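Local coordinates for protein CghA (Chaetomium globosum, PDB 6KBC) that belongs to the fungal Diels-Alderase family, with two beta-rich domains of the calycin clan, and holds the ligand WK1 in a pocket, at residues Val26-Gly31 with Leu168-Asp172; Arg153-Thr159 with Thr193-His199; Pro251-Ala255 with Trp339-Leu343; Asp295-Asp301 with Arg330-Arg336. All coordinates share one frame; numbering follows the deposited sequence.

Contact 1: Val26-Gly31 with Leu168-Asp172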
loop_
_atom_site.group_PDB
_atom_site.type_symbol
_atom_site.label_atom_id
_atom_site.label_comp_id
_atom_site.label_asym_id
_atom_site.label_seq_id
_atom_site.Cartn_x
_atom_site.Cartn_y
_atom_site.Cartn_z
ATOM N N VAL A 26 4.653 -18.513 2.776
ATOM C CA VAL A 26 5.092 -17.406 3.615
ATOM C C VAL A 26 6.333 -17.825 4.379
ATOM O O VAL A 26 6.377 -18.904 4.985
ATOM C CB VAL A 26 3.987 -16.982 4.592
ATOM C CG1 VAL A 26 4.501 -15.869 5.506
ATOM C CG2 VAL A 26 2.739 -16.541 3.849
ATOM N N ILE A 27 7.342 -16.966 4.377
ATOM C CA ILE A 27 8.531 -17.137 5.202
ATOM C C ILE A 27 8.354 -16.295 6.452
ATOM O O ILE A 27 8.282 -15.058 6.345
ATOM C CB ILE A 27 9.808 -16.742 4.448
ATOM C CG1 ILE A 27 9.888 -17.489 3.116
ATOM C CG2 ILE A 27 11.033 -16.977 5.324
ATOM C CD1 ILE A 27 10.904 -16.914 2.144
ATOM N N PRO A 28 8.279 -16.888 7.641
ATOM C CA PRO A 28 8.196 -16.088 8.862
ATOM C C PRO A 28 9.403 -15.181 9.025
ATOM O O PRO A 28 10.512 -15.491 8.579
ATOM C CB PRO A 28 8.140 -17.137 9.977
ATOM C CG PRO A 28 8.680 -18.382 9.366
ATOM C CD PRO A 28 8.295 -18.334 7.920
ATOM N N ASN A 29 9.163 -14.045 9.678
ATOM C CA ASN A 29 10.197 -13.070 10.023
ATOM C C ASN A 29 11.031 -12.653 8.811
ATOM O O ASN A 29 12.252 -12.499 8.890
ATOM C CB ASN A 29 11.103 -13.607 11.124
ATOM C CG ASN A 29 11.872 -12.516 11.811
ATOM O OD1 ASN A 29 11.341 -11.420 12.065
ATOM N ND2 ASN A 29 13.132 -12.792 12.115
ATOM N N SER A 30 10.368 -12.430 7.685
ATOM C CA SER A 30 11.054 -12.053 6.460
ATOM C C SER A 30 10.222 -11.039 5.694
ATOM O O SER A 30 8.989 -11.057 5.745
ATOM C CB SER A 30 11.324 -13.285 5.588
ATOM O OG SER A 30 11.634 -12.936 4.255
ATOM N N GLY A 31 10.917 -10.153 4.978
ATOM C CA GLY A 31 10.252 -9.301 4.013
ATOM C C GLY A 31 9.532 -10.065 2.926
ATOM O O GLY A 31 8.625 -9.514 2.290
ATOM N N LEU A 168 7.638 -7.266 10.937
ATOM C CA LEU A 168 7.612 -8.437 10.062
ATOM C C LEU A 168 6.655 -9.491 10.622
ATOM O O LEU A 168 6.560 -9.659 11.841
ATOM C CB LEU A 168 9.027 -9.015 9.902
ATOM C CG LEU A 168 9.996 -8.102 9.126
ATOM C CD1 LEU A 168 11.452 -8.616 9.167
ATOM C CD2 LEU A 168 9.553 -7.936 7.673
ATOM N N PRO A 169 5.910 -10.186 9.760
ATOM C CA PRO A 169 4.981 -11.203 10.256
ATOM C C PRO A 169 5.736 -12.419 10.758
ATOM O O PRO A 169 6.717 -12.866 10.155
ATOM C CB PRO A 169 4.130 -11.539 9.030
ATOM C CG PRO A 169 5.036 -11.270 7.881
ATOM C CD PRO A 169 5.883 -10.087 8.292
ATOM N N GLN A 170 5.258 -12.955 11.872
ATOM C CA GLN A 170 5.913 -14.058 12.551
ATOM C C GLN A 170 5.273 -15.396 12.211
ATOM O O GLN A 170 5.711 -16.433 12.721
ATOM C CB GLN A 170 5.867 -13.822 14.058
ATOM C CG GLN A 170 6.549 -12.530 14.563
ATOM C CD GLN A 170 7.978 -12.333 14.063
ATOM O OE1 GLN A 170 8.219 -11.681 13.041
ATOM N NE2 GLN A 170 8.935 -12.923 14.774
ATOM N N SER A 171 4.269 -15.391 11.336
ATOM C CA SER A 171 3.422 -16.537 11.041
ATOM C C SER A 171 2.638 -16.218 9.776
ATOM O O SER A 171 2.574 -15.067 9.337
ATOM C CB SER A 171 2.488 -16.838 12.217
ATOM O OG SER A 171 1.411 -15.903 12.255
ATOM N N ASP A 172 2.048 -17.257 9.180
ATOM C CA ASP A 172 1.213 -17.039 8.007
ATOM C C ASP A 172 0.050 -16.109 8.328
ATOM O O ASP A 172 -0.296 -15.238 7.522
ATOM C CB ASP A 172 0.694 -18.373 7.470
ATOM C CG ASP A 172 1.757 -19.154 6.733
ATOM O OD1 ASP A 172 2.955 -18.982 7.057
ATOM O OD2 ASP A 172 1.392 -19.923 5.820
HETATM O O HOH W 1 2.307 -20.036 3.500
HETATM O O HOH W 2 4.504 -20.751 5.958
#

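Contact 2: Arg153-Thr159 with Thr193-His199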
loop_
_atom_site.group_PDB
_atom_site.type_symbol
_atom_site.label_atom_id
_atom_site.label_comp_id
_atom_site.label_asym_id
_atom_site.label_seq_id
_atom_site.Cartn_x
_atom_site.Cartn_y
_atom_site.Cartn_z
ATOM N N ARG A 153 8.665 10.660 -19.539
ATOM C CA ARG A 153 7.603 10.374 -18.576
ATOM C C ARG A 153 8.073 10.657 -17.152
ATOM O O ARG A 153 7.602 11.609 -16.520
ATOM C CB ARG A 153 7.140 8.925 -18.714
ATOM C CG ARG A 153 6.363 8.648 -19.997
ATOM C CD ARG A 153 6.629 7.240 -20.500
ATOM N NE ARG A 153 7.985 7.115 -21.030
ATOM C CZ ARG A 153 8.587 5.958 -21.280
ATOM N NH1 ARG A 153 7.958 4.814 -21.040
ATOM N NH2 ARG A 153 9.824 5.945 -21.757
ATOM N N ILE A 154 9.006 9.855 -16.638
ATOM C CA ILE A 154 9.473 10.016 -15.262
ATOM C C ILE A 154 10.921 9.556 -15.158
ATOM O O ILE A 154 11.289 8.493 -15.672
ATOM C CB ILE A 154 8.580 9.253 -14.257
ATOM C CG1 ILE A 154 9.087 9.457 -12.824
ATOM C CG2 ILE A 154 8.511 7.773 -14.596
ATOM C CD1 ILE A 154 8.204 8.823 -11.759
ATOM N N THR A 155 11.743 10.352 -14.477
ATOM C CA THR A 155 13.111 9.974 -14.157
ATOM C C THR A 155 13.442 10.425 -12.747
ATOM O O THR A 155 12.989 11.479 -12.288
ATOM C CB THR A 155 14.137 10.595 -15.123
ATOM O OG1 THR A 155 14.107 12.021 -14.988
ATOM C CG2 THR A 155 13.838 10.215 -16.560
ATOM N N GLY A 156 14.261 9.642 -12.072
ATOM C CA GLY A 156 14.722 10.050 -10.773
ATOM C C GLY A 156 14.634 8.912 -9.804
ATOM O O GLY A 156 14.489 7.748 -10.183
ATOM N N SER A 157 14.706 9.245 -8.520
ATOM C CA SER A 157 14.805 8.211 -7.510
ATOM C C SER A 157 13.965 8.545 -6.284
ATOM O O SER A 157 13.597 9.695 -6.020
ATOM C CB SER A 157 16.259 7.990 -7.071
ATOM O OG SER A 157 16.751 9.162 -6.471
ATOM N N LEU A 158 13.674 7.482 -5.547
ATOM C CA LEU A 158 13.070 7.468 -4.231
ATOM C C LEU A 158 13.953 6.620 -3.346
ATOM O O LEU A 158 14.448 5.578 -3.784
ATOM C CB LEU A 158 11.657 6.848 -4.266
ATOM C CG LEU A 158 10.877 6.869 -2.955
ATOM C CD1 LEU A 158 9.384 7.000 -3.200
ATOM C CD2 LEU A 158 11.176 5.565 -2.209
ATOM N N THR A 159 14.120 7.026 -2.097
ATOM C CA THR A 159 14.860 6.189 -1.170
ATOM C C THR A 159 14.164 6.179 0.172
ATOM O O THR A 159 13.497 7.140 0.557
ATOM C CB THR A 159 16.325 6.646 -0.967
ATOM O OG1 THR A 159 16.352 7.812 -0.131
ATOM C CG2 THR A 159 16.997 6.936 -2.297
ATOM N N THR A 193 13.322 10.061 0.866
ATOM C CA THR A 193 13.744 11.133 -0.011
ATOM C C THR A 193 13.180 10.880 -1.392
ATOM O O THR A 193 12.961 9.734 -1.799
ATOM C CB THR A 193 15.272 11.270 -0.093
ATOM O OG1 THR A 193 15.801 10.211 -0.903
ATOM C CG2 THR A 193 15.885 11.217 1.282
ATOM N N VAL A 194 12.929 11.970 -2.101
ATOM C CA VAL A 194 12.453 11.920 -3.467
ATOM C C VAL A 194 13.237 12.939 -4.279
ATOM O O VAL A 194 13.473 14.061 -3.823
ATOM C CB VAL A 194 10.941 12.202 -3.521
ATOM C CG1 VAL A 194 10.502 12.396 -4.927
ATOM C CG2 VAL A 194 10.175 11.050 -2.859
ATOM N N ASP A 195 13.633 12.555 -5.483
ATOM C CA ASP A 195 14.252 13.516 -6.389
ATOM C C ASP A 195 13.841 13.062 -7.788
ATOM O O ASP A 195 14.504 12.237 -8.419
ATOM C CB ASP A 195 15.763 13.577 -6.191
ATOM C CG ASP A 195 16.444 14.566 -7.125
ATOM O OD1 ASP A 195 15.735 15.281 -7.863
ATOM O OD2 ASP A 195 17.689 14.674 -7.061
ATOM N N LEU A 196 12.702 13.569 -8.237
ATOM C CA LEU A 196 12.023 13.020 -9.390
ATOM C C LEU A 196 11.705 14.139 -10.362
ATOM O O LEU A 196 11.468 15.280 -9.958
ATOM C CB LEU A 196 10.707 12.306 -8.981
ATOM C CG LEU A 196 10.823 10.960 -8.266
ATOM C CD1 LEU A 196 9.467 10.611 -7.669
ATOM C CD2 LEU A 196 11.257 9.876 -9.227
ATOM N N THR A 197 11.676 13.788 -11.645
ATOM C CA THR A 197 11.267 14.712 -12.691
ATOM C C THR A 197 10.166 14.055 -13.499
ATOM O O THR A 197 10.342 12.939 -14.000
ATOM C CB THR A 197 12.445 15.106 -13.592
ATOM O OG1 THR A 197 13.484 15.646 -12.778
ATOM C CG2 THR A 197 12.016 16.149 -14.611
ATOM N N PHE A 198 9.028 14.743 -13.598
ATOM C CA PHE A 198 7.851 14.259 -14.304
ATOM C C PHE A 198 7.613 15.126 -15.528
ATOM O O PHE A 198 7.726 16.355 -15.462
ATOM C CB PHE A 198 6.593 14.321 -13.431
ATOM C CG PHE A 198 6.669 13.507 -12.170
ATOM C CD1 PHE A 198 7.357 13.979 -11.066
ATOM C CD2 PHE A 198 5.995 12.296 -12.067
ATOM C CE1 PHE A 198 7.403 13.246 -9.893
ATOM C CE2 PHE A 198 6.042 11.561 -10.902
ATOM C CZ PHE A 198 6.752 12.036 -9.815
ATOM N N HIS A 199 7.254 14.495 -16.633
ATOM C CA HIS A 199 6.902 15.224 -17.842
ATOM C C HIS A 199 5.387 15.377 -17.875
ATOM O O HIS A 199 4.658 14.381 -17.860
ATOM C CB HIS A 199 7.470 14.517 -19.075
ATOM C CG HIS A 199 8.972 14.398 -19.042
ATOM N ND1 HIS A 199 9.637 13.546 -18.182
ATOM C CD2 HIS A 199 9.935 15.049 -19.738
ATOM C CE1 HIS A 199 10.940 13.666 -18.358
ATOM N NE2 HIS A 199 11.148 14.570 -19.299
HETATM O O HOH W 3 15.150 13.847 -11.296
#

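Contact 3: Pro251-Ala255 with Trp339-Leu343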
loop_
_atom_site.group_PDB
_atom_site.type_symbol
_atom_site.label_atom_id
_atom_site.label_comp_id
_atom_site.label_asym_id
_atom_site.label_seq_id
_atom_site.Cartn_x
_atom_site.Cartn_y
_atom_site.Cartn_z
ATOM N N PRO A 251 3.214 11.784 17.390
ATOM C CA PRO A 251 4.009 10.567 17.610
ATOM C C PRO A 251 3.457 9.339 16.903
ATOM O O PRO A 251 4.102 8.284 16.949
ATOM C CB PRO A 251 3.934 10.383 19.128
ATOM C CG PRO A 251 2.572 10.908 19.465
ATOM C CD PRO A 251 2.333 12.077 18.533
ATOM N N TYR A 252 2.299 9.433 16.256
ATOM C CA TYR A 252 1.598 8.260 15.743
ATOM C C TYR A 252 1.930 8.027 14.283
ATOM O O TYR A 252 1.900 8.962 13.468
ATOM C CB TYR A 252 0.085 8.417 15.907
ATOM C CG TYR A 252 -0.339 8.466 17.334
ATOM C CD1 TYR A 252 -0.227 7.349 18.148
ATOM C CD2 TYR A 252 -0.794 9.645 17.895
ATOM C CE1 TYR A 252 -0.610 7.403 19.477
ATOM C CE2 TYR A 252 -1.166 9.712 19.205
ATOM C CZ TYR A 252 -1.075 8.589 19.994
ATOM O OH TYR A 252 -1.462 8.664 21.312
ATOM N N VAL A 253 2.208 6.772 13.949
ATOM C CA VAL A 253 2.314 6.332 12.567
ATOM C C VAL A 253 1.345 5.173 12.393
ATOM O O VAL A 253 1.343 4.239 13.200
ATOM C CB VAL A 253 3.749 5.921 12.212
ATOM C CG1 VAL A 253 3.784 5.213 10.871
ATOM C CG2 VAL A 253 4.647 7.162 12.186
ATOM N N MET A 254 0.519 5.243 11.361
ATOM C CA MET A 254 -0.496 4.221 11.143
ATOM C C MET A 254 -0.481 3.775 9.696
ATOM O O MET A 254 -0.282 4.584 8.779
ATOM C CB MET A 254 -1.908 4.696 11.536
ATOM C CG MET A 254 -2.548 5.730 10.639
ATOM S SD MET A 254 -3.574 6.935 11.539
ATOM C CE MET A 254 -2.452 7.657 12.753
ATOM N N ALA A 255 -0.661 2.470 9.496
ATOM C CA ALA A 255 -0.665 1.904 8.162
ATOM C C ALA A 255 -1.715 0.810 8.134
ATOM O O ALA A 255 -1.858 0.058 9.098
ATOM C CB ALA A 255 0.715 1.363 7.767
ATOM N N TRP A 339 -7.110 4.442 20.292
ATOM C CA TRP A 339 -6.781 5.665 19.588
ATOM C C TRP A 339 -7.772 5.829 18.445
ATOM O O TRP A 339 -8.132 4.851 17.785
ATOM C CB TRP A 339 -5.361 5.628 19.059
ATOM C CG TRP A 339 -4.331 5.339 20.111
ATOM C CD1 TRP A 339 -3.559 6.254 20.784
ATOM C CD2 TRP A 339 -3.949 4.052 20.604
ATOM N NE1 TRP A 339 -2.721 5.605 21.670
ATOM C CE2 TRP A 339 -2.928 4.254 21.567
ATOM C CE3 TRP A 339 -4.357 2.744 20.318
ATOM C CZ2 TRP A 339 -2.327 3.197 22.251
ATOM C CZ3 TRP A 339 -3.733 1.693 20.985
ATOM C CH2 TRP A 339 -2.742 1.930 21.948
ATOM N N SER A 340 -8.220 7.057 18.228
ATOM C CA SER A 340 -9.149 7.351 17.143
ATOM C C SER A 340 -8.582 8.487 16.319
ATOM O O SER A 340 -8.142 9.503 16.874
ATOM C CB SER A 340 -10.536 7.733 17.674
ATOM O OG SER A 340 -11.461 7.690 16.609
ATOM N N PHE A 341 -8.567 8.308 15.004
ATOM C CA PHE A 341 -8.081 9.330 14.098
ATOM C C PHE A 341 -9.101 9.545 13.005
ATOM O O PHE A 341 -9.690 8.590 12.488
ATOM C CB PHE A 341 -6.727 8.956 13.464
ATOM C CG PHE A 341 -5.672 8.642 14.473
ATOM C CD1 PHE A 341 -4.892 9.658 15.015
ATOM C CD2 PHE A 341 -5.479 7.341 14.906
ATOM C CE1 PHE A 341 -3.897 9.367 15.958
ATOM C CE2 PHE A 341 -4.497 7.053 15.849
ATOM C CZ PHE A 341 -3.723 8.073 16.377
ATOM N N ASP A 342 -9.291 10.801 12.647
ATOM C CA ASP A 342 -10.084 11.144 11.482
ATOM C C ASP A 342 -9.130 11.497 10.364
ATOM O O ASP A 342 -8.222 12.323 10.547
ATOM C CB ASP A 342 -11.041 12.296 11.784
ATOM C CG ASP A 342 -12.265 11.825 12.559
ATOM O OD1 ASP A 342 -12.346 10.608 12.870
ATOM O OD2 ASP A 342 -13.152 12.649 12.823
ATOM N N LEU A 343 -9.304 10.843 9.232
ATOM C CA LEU A 343 -8.476 11.067 8.057
ATOM C C LEU A 343 -9.392 11.695 7.023
ATOM O O LEU A 343 -10.205 11.000 6.408
ATOM C CB LEU A 343 -7.874 9.766 7.552
ATOM C CG LEU A 343 -6.630 9.265 8.302
ATOM C CD1 LEU A 343 -6.935 8.943 9.737
ATOM C CD2 LEU A 343 -6.165 8.033 7.593
#

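Contact 4: Asp295-Asp301 with Arg330-Arg336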
loop_
_atom_site.group_PDB
_atom_site.type_symbol
_atom_site.label_atom_id
_atom_site.label_comp_id
_atom_site.label_asym_id
_atom_site.label_seq_id
_atom_site.Cartn_x
_atom_site.Cartn_y
_atom_site.Cartn_z
ATOM N N ASP A 295 -17.156 0.538 21.026
ATOM C CA ASP A 295 -17.168 0.025 22.378
ATOM C C ASP A 295 -15.736 -0.117 22.885
ATOM O O ASP A 295 -14.775 0.234 22.197
ATOM C CB ASP A 295 -17.873 -1.316 22.367
ATOM C CG ASP A 295 -17.181 -2.298 21.444
ATOM O OD1 ASP A 295 -17.242 -2.111 20.201
ATOM O OD2 ASP A 295 -16.527 -3.220 21.965
ATOM N N THR A 296 -15.579 -0.698 24.069
ATOM C CA THR A 296 -14.262 -0.884 24.668
ATOM C C THR A 296 -13.797 -2.325 24.665
ATOM O O THR A 296 -12.739 -2.609 25.227
ATOM C CB THR A 296 -14.251 -0.372 26.107
ATOM O OG1 THR A 296 -15.283 -1.033 26.853
ATOM C CG2 THR A 296 -14.517 1.127 26.135
ATOM N N ALA A 297 -14.556 -3.254 24.089
ATOM C CA ALA A 297 -14.098 -4.634 24.113
ATOM C C ALA A 297 -12.773 -4.754 23.373
ATOM O O ALA A 297 -12.541 -4.099 22.353
ATOM C CB ALA A 297 -15.129 -5.574 23.501
ATOM N N ALA A 298 -11.887 -5.588 23.905
ATOM C CA ALA A 298 -10.615 -5.791 23.239
ATOM C C ALA A 298 -9.999 -7.114 23.665
ATOM O O ALA A 298 -9.133 -7.136 24.543
ATOM C CB ALA A 298 -9.666 -4.630 23.545
ATOM N N THR A 299 -10.424 -8.213 23.045
ATOM C CA THR A 299 -9.760 -9.490 23.248
ATOM C C THR A 299 -8.572 -9.680 22.318
ATOM O O THR A 299 -7.873 -10.694 22.422
ATOM C CB THR A 299 -10.751 -10.643 23.056
ATOM O OG1 THR A 299 -11.176 -10.702 21.687
ATOM C CG2 THR A 299 -11.966 -10.421 23.955
ATOM N N ALA A 300 -8.353 -8.751 21.395
ATOM C CA ALA A 300 -7.171 -8.734 20.548
ATOM C C ALA A 300 -7.006 -7.312 20.047
ATOM O O ALA A 300 -7.962 -6.527 20.040
ATOM C CB ALA A 300 -7.272 -9.700 19.369
ATOM N N ASP A 301 -5.780 -6.988 19.643
ATOM C CA ASP A 301 -5.555 -5.727 18.959
ATOM C C ASP A 301 -6.450 -5.678 17.726
ATOM O O ASP A 301 -6.662 -6.686 17.043
ATOM C CB ASP A 301 -4.093 -5.587 18.542
ATOM C CG ASP A 301 -3.132 -5.325 19.716
ATOM O OD1 ASP A 301 -3.534 -5.278 20.911
ATOM O OD2 ASP A 301 -1.935 -5.162 19.411
ATOM N N ARG A 330 -7.478 -0.380 18.630
ATOM C CA ARG A 330 -7.610 -0.867 19.992
ATOM C C ARG A 330 -6.399 -1.711 20.347
ATOM O O ARG A 330 -5.879 -2.456 19.511
ATOM C CB ARG A 330 -8.869 -1.708 20.172
ATOM C CG ARG A 330 -10.110 -0.988 19.745
ATOM C CD ARG A 330 -11.352 -1.666 20.290
ATOM N NE ARG A 330 -12.518 -1.090 19.650
ATOM C CZ ARG A 330 -13.753 -1.555 19.776
ATOM N NH1 ARG A 330 -13.993 -2.612 20.564
ATOM N NH2 ARG A 330 -14.745 -0.954 19.109
ATOM N N SER A 331 -5.972 -1.602 21.591
ATOM C CA SER A 331 -4.929 -2.453 22.137
ATOM C C SER A 331 -5.537 -3.422 23.145
ATOM O O SER A 331 -6.265 -2.999 24.049
ATOM C CB SER A 331 -3.851 -1.614 22.823
ATOM O OG SER A 331 -3.072 -2.455 23.659
ATOM N N ALA A 332 -5.237 -4.714 22.990
ATOM C CA ALA A 332 -5.551 -5.705 24.018
ATOM C C ALA A 332 -4.480 -5.763 25.107
ATOM O O ALA A 332 -4.479 -6.698 25.924
ATOM C CB ALA A 332 -5.728 -7.089 23.394
ATOM N N GLY A 333 -3.566 -4.797 25.113
ATOM C CA GLY A 333 -2.589 -4.656 26.167
ATOM C C GLY A 333 -3.258 -4.277 27.467
ATOM O O GLY A 333 -4.444 -3.910 27.506
ATOM N N PRO A 334 -2.499 -4.352 28.561
ATOM C CA PRO A 334 -3.095 -4.173 29.892
ATOM C C PRO A 334 -3.736 -2.819 30.110
ATOM O O PRO A 334 -4.626 -2.701 30.961
ATOM C CB PRO A 334 -1.894 -4.349 30.841
ATOM C CG PRO A 334 -0.690 -4.127 29.975
ATOM C CD PRO A 334 -1.056 -4.670 28.639
ATOM N N GLU A 335 -3.278 -1.781 29.415
ATOM C CA GLU A 335 -3.865 -0.467 29.618
ATOM C C GLU A 335 -5.140 -0.264 28.808
ATOM O O GLU A 335 -5.854 0.721 29.047
ATOM C CB GLU A 335 -2.843 0.614 29.282
ATOM C CG GLU A 335 -1.738 0.709 30.341
ATOM C CD GLU A 335 -0.940 1.999 30.249
ATOM O OE1 GLU A 335 0.202 1.946 29.747
ATOM O OE2 GLU A 335 -1.452 3.060 30.680
ATOM N N ARG A 336 -5.435 -1.163 27.875
ATOM C CA ARG A 336 -6.679 -1.121 27.102
ATOM C C ARG A 336 -6.857 0.235 26.440
ATOM O O ARG A 336 -7.887 0.887 26.582
ATOM C CB ARG A 336 -7.885 -1.431 27.980
ATOM C CG ARG A 336 -8.053 -2.880 28.234
ATOM C CD ARG A 336 -8.253 -3.646 26.953
ATOM N NE ARG A 336 -8.507 -5.032 27.302
ATOM C CZ ARG A 336 -9.712 -5.539 27.524
ATOM N NH1 ARG A 336 -10.796 -4.787 27.384
ATOM N NH2 ARG A 336 -9.823 -6.810 27.868
#

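Contact 1: Val26-Gly31 with Leu168-Asp172
Val-26 and Asp-172 meet at one end of this loop-to-loop contact, their side chains sliding past each other in opposite directions. From its CB outward, Val-26 presents only hydrocarbon to the carboxylate: CB lies 3.3 Å from Asp-172 OD1, CG1 stays a little farther from the same oxygen, and CG2 faces Asp-172 CG at 4.0 Å. Valine suits the place because its remaining surface packs on Ala-175 and Tyr-182. Two waters bind the carboxylate and may partly offset its charge. One accepts from Val-26 N and donates to Asp-172 OD2; another donates both to Val-26 O, at 2.8 Å, and to Asp-172 OD1, so two bridges tie the carboxylate to the backbone of one valine. Both segments are irregular loops of the N-terminal domain, the first leading toward strand 46-54 and the second ending where the short helix 172-175 begins. Ser-171 is the N-cap of that helix, its OG accepting from Glu-174 N. Farther along, the direct bond between the loops runs from Asn-29 N to Pro-169 O, 2.8 Å long, with an N-H...O angle of 157°. Pro-28 CB rests 3.7 Å from Gln-170 O. Leu-168 closes the other end: with CG turned away from its carbonyl carbon (chi1 -68°), it sends CD1 beside Asn-29 O and CD2 to within 3.7 Å of both Ser-30 O and Gly-31 N, where methyl groups cover peptide atoms. Ser-30 OG turns elsewhere and bonds to Gly-110 O.

Contact 2: Arg153-Thr159 with Thr193-His199
Neighbouring antiparallel strands of the N-terminal domain, 154-162 and 181-200, pair here in regular register; a classic beta bulge at Arg-153 and Ile-154 lies on the other side, toward Ala-150 of strand 143-150. The hydrogen-bonded pairs are Thr-155 with Thr-197, Ser-157 with Asp-195 and Thr-159 with Thr-193; in the first, Thr-197 N reaches Thr-155 O at 2.7 Å. Threonine suits these strands, its branched CB being at home in extended backbone. Thr-159 and Thr-193 also join their hydroxyls, OG1 to OG1 at 2.6 Å. In each, chi1 of 75° sets OG1 between the backbone N and carbonyl carbon, which brings the two oxygens together. On the other face, Ile-154 CD1 lies 3.6 Å from Phe-198 CE2. Gly-156, at phi 135° and psi -164°, takes a backbone shape natural to glycine, and Leu-196 CD2 lies 3.6 Å from Gly-156 C. Arg-153 O accepts from His-199 N at 2.9 Å and, weakly, from His-199 ND1. The ladder of backbone bonds thus sets the register; the hydrocarbon face can pack inward on Phe-62, while the more exposed face of Thr-155, Ser-157, Asp-195 and Thr-197 can be met by water and by Arg-213, which pairs with Asp-195.

Contact 3: Pro251-Ala255 with Trp339-Leu343
Tyr-252 and Phe-341 cross at about a right angle, and the other side chains are arranged round this pair. The rings make a T-shaped (edge-to-face) contact, with planes 66° apart and centroids separated by 5.2 Å: the edge of Phe-341 is directed at the face of Tyr-252, where Phe-341 CZ stands 3.5 Å from Tyr-252 CG. Pro-251 CG lies over the opposite face of the tyrosine. The phenylalanine in turn offers a face to Met-254, whose CE sits almost on the ring normal, 3.6 Å from the centroid, in a CH-pi contact. Met-254 SD lies beside the same ring, off its normal, which makes the pair a Met-aromatic contact as well; the methionine chain, bent at both of its last two torsions, brings the methyl back over the ring. A flexible, polarisable side chain suits this place between strands. Trp-339 meets the far end of Tyr-252 obliquely with its five-membered ring, CD1 lying 3.4 Å from Tyr-252 CE1. Tyrosine suits the position because its ring packs in the interior while OH is satisfied by hydrogen bonds with Glu-380 and Arg-277. Leu-343 CD1 touches Met-254 SD at 4.3 Å, continuing the apolar row. The axes of 252-255 and 339-343 approach to 10.5 Å and cross at -73°. An aromatic cluster packed between steeply crossing strands that do not pair with each other is consistent with the interior of a curled beta domain, as in the calycin clan.

Contact 4: Asp295-Asp301 with Arg330-Arg336
The guanidinium of Arg-330 has Asp-295 O over the centre of one face, 3.1 Å above the plane, and acceptors at its edge; Asp-295 O does not bond to it but to Lys-338. NH1 and NH2 grip the carboxylate end-on, NH2 to Asp-295 OD1 and NH1 to OD2, both at 3.0 Å; the planes are 76° apart, and both oxygens are met from above the carboxylate. Asp-295 OD1 also pairs with Arg-293, and Arg-330 NH2 with Glu-328. NH1 also donates to Ala-297 O at 2.7 Å, on a lone pair in the carbonyl plane. Arginine suits the place: its extended chain carries a flat, multi-donor end to a loop full of acceptors. Asp-295 OD2 takes Ala-297 N as well, closing an Asx turn. Arg-336 lays one guanidinium face over Ala-298 O. Asp-301 OD1 accepts from Ala-332 N at 2.7 Å, while Ser-331 OG forms an ST turn with Gly-333 N. Small alanines let the backbones come close, Ala-332 CB touching Ala-300 C at 3.6 Å. The first loop leads into strand 302-308 and the second joins strands 324-330 and 338-346, so the contact covers one end of these strands of the C-terminal domain, where Ser-331 packs on Trp-339.

Overall arrangement
Contacts 1 and 2 lie in the N-terminal domain, contacts 3 and 4 in the C-terminal one. Contact 3 alone is wholly buried, dominated by aromatic and apolar packing between strands that do not pair with each other. Contacts 1, 2 and 4 are all partly buried: contact 2 is a paired-strand ladder with one apolar face, whereas contacts 1 and 4 join loops, and polar groups do more there, bridging waters in the first, a salt bridge and backbone acceptors in the second. Contact 4 is nested in the chain loop closed by contact 3; its second loop leads into strand 338-346, which contact 3 uses, and the two touch through Trp-339 and Ser-331. Contacts 2 and 4 are on opposite sides of the chain's centre, centres about 42 Å apart.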